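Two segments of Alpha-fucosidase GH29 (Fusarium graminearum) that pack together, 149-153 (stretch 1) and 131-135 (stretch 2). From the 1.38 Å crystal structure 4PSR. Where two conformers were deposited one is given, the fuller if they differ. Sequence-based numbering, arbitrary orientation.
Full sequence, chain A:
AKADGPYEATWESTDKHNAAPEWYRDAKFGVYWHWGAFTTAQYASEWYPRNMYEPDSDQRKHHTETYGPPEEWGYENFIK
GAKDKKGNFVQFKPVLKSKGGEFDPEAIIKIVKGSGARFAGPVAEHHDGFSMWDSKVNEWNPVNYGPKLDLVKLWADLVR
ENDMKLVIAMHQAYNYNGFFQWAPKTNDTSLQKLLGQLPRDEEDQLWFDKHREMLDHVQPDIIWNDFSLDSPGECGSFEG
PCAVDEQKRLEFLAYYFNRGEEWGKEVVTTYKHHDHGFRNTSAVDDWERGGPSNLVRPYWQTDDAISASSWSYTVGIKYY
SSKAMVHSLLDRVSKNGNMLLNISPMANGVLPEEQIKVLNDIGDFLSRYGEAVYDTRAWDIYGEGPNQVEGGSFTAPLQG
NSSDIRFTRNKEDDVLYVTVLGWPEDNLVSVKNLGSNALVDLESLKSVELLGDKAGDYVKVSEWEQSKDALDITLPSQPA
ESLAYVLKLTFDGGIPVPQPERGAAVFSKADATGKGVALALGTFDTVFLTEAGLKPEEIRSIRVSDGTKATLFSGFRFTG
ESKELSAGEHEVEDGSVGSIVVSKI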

# COMPACT_ATOMS: atom_id res chain seq x y z
N LEU A 149 27.02 2.98 11.96
CA LEU A 149 26.69 2.43 10.64
C LEU A 149 25.66 3.31 9.97
O LEU A 149 24.71 3.80 10.61
CB LEU A 149 26.08 1.03 10.75
CG LEU A 149 27.02 -0.04 11.29
CD1 LEU A 149 26.24 -1.30 11.57
CD2 LEU A 149 28.15 -0.28 10.30
N ASP A 150 25.85 3.53 8.67
CA ASP A 150 24.85 4.19 7.84
C ASP A 150 23.84 3.12 7.44
O ASP A 150 24.00 2.43 6.41
CB ASP A 150 25.52 4.86 6.64
CG ASP A 150 24.54 5.65 5.77
OD1 ASP A 150 23.34 5.36 5.84
OD2 ASP A 150 25.01 6.52 5.01
N LEU A 151 22.83 2.90 8.29
CA LEU A 151 21.89 1.80 8.11
C LEU A 151 21.14 1.92 6.81
O LEU A 151 20.99 0.93 6.08
CB LEU A 151 20.93 1.69 9.30
CG LEU A 151 21.63 1.43 10.63
CD1 LEU A 151 20.60 1.53 11.76
CD2 LEU A 151 22.33 0.08 10.65
N VAL A 152 20.68 3.13 6.49
CA VAL A 152 19.91 3.33 5.26
C VAL A 152 20.75 3.01 4.00
O VAL A 152 20.25 2.37 3.10
CB VAL A 152 19.26 4.72 5.28
CG1 VAL A 152 18.77 5.11 3.92
CG2 VAL A 152 18.09 4.73 6.30
N LYS A 153 22.01 3.43 3.97
CA LYS A 153 22.85 3.14 2.81
C LYS A 153 23.15 1.64 2.70
O LYS A 153 23.11 1.10 1.59
CB LYS A 153 24.13 3.97 2.84
CG LYS A 153 24.94 3.96 1.54
CD LYS A 153 24.27 4.68 0.37
CE LYS A 153 25.28 4.86 -0.76
NZ LYS A 153 24.70 5.31 -2.04
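Stretch 2 131-135: SMWDS

Stretch 2 crosses the start of a helix as an irregular strip of backbone, with no helix or strand of its own. Its torsions are those of a mostly open chain: S131 at -86/126, W133 at -109/172, D134 at -74/97 and S135 at -107/129, interrupted by M132, whose psi of 17° puts a bend in the path. The two segments come closest, by CA positions, at D150 and W133, with 4.9 Å from CA to CA. The segments run crosswise rather than side by side: D150, just before the helix, reaches W133 and D134, while in the first turn L151 meets M132, and V152 meets M132 and W133. S131 and S135, at the two ends, make no contact.

Two hydrogen bonds join the segments, and backbone groups of stretch 2 serve on both sides of the exchange. The first turn of a helix leaves amide hydrogens without partners inside the helix, and the carbonyl of M132 takes one of them: V152 N donates to M132 O at 3.0 Å, with a nearly straight angle of 162°. L151 N lies 3.3 Å from the same M132 O. In the other direction D134 N donates to D150 OD2 at 3.2 Å, a weak bond. D150 is the N-cap, and its other oxygen is turned to its own helix, where K153 N donates to D150 OD1 at 3.0 Å. One carboxylate thus caps the helix and also accepts a weak bond from the other segment. Its CA-to-CB bond points sideways, but the t rotamer brings its end nearer, leaving D150 OD1 3.2 Å from W133 CA and D150 OD2 3.3 Å from D134 CB.

Apolar packing fills in beside these bonds. V152 is the residue whose CA-to-CB bond points toward stretch 2; its CG2 lies 3.8 Å from M132 CB and its CB 3.9 Å from W133 CB. L151 adds a looser touch, CD1 to M132 SD at 4.3 Å. M132 and W133 present the bases of their side chains to V152, while the ends of both lead away, so W133 packs through its CB, with the indole directed elsewhere.

Read for rules, the contact is small, 276 Å² counting both sides, but economical: an open chain offers a carbonyl to a free first-turn amide, a capping aspartate accepts a weak bond from the amide two residues further on, and a valine packs against the CB atoms of M132 and W133. L149 and K153 stay out of contact.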

# COMPACT_ATOMS: atom_id res chain seq x y z
N SER A 131 17.40 10.22 12.13
CA SER A 131 17.60 9.95 10.70
C SER A 131 18.57 8.79 10.56
O SER A 131 19.65 8.88 11.10
CB SER A 131 18.20 11.15 9.99
OG SER A 131 17.39 12.31 10.14
N MET A 132 18.23 7.71 9.85
CA MET A 132 19.07 6.52 9.87
C MET A 132 20.07 6.42 8.71
O MET A 132 20.66 5.34 8.49
CB MET A 132 18.23 5.27 10.06
CG MET A 132 17.81 5.18 11.53
SD MET A 132 16.84 3.70 11.92
CE MET A 132 15.22 4.22 11.31
N TRP A 133 20.32 7.54 8.04
CA TRP A 133 21.44 7.65 7.08
C TRP A 133 22.52 8.57 7.70
O TRP A 133 22.32 9.16 8.76
CB TRP A 133 20.96 8.17 5.71
CG TRP A 133 20.39 9.55 5.75
CD1 TRP A 133 21.05 10.71 5.43
CD2 TRP A 133 19.05 9.94 6.12
NE1 TRP A 133 20.21 11.78 5.59
CE2 TRP A 133 18.99 11.34 6.04
CE3 TRP A 133 17.91 9.24 6.56
CZ2 TRP A 133 17.84 12.07 6.33
CZ3 TRP A 133 16.77 9.96 6.88
CH2 TRP A 133 16.74 11.36 6.75
N ASP A 134 23.67 8.66 7.03
CA ASP A 134 24.74 9.55 7.45
C ASP A 134 24.32 10.97 7.11
O ASP A 134 24.47 11.40 5.97
CB ASP A 134 26.02 9.19 6.68
CG ASP A 134 27.24 9.87 7.23
OD1 ASP A 134 27.08 10.76 8.09
OD2 ASP A 134 28.35 9.49 6.82
N SER A 135 23.78 11.69 8.08
CA SER A 135 23.14 12.99 7.85
C SER A 135 23.98 14.15 8.37
O SER A 135 24.45 14.13 9.52
CB SER A 135 21.77 13.01 8.53
OG SER A 135 21.16 14.27 8.43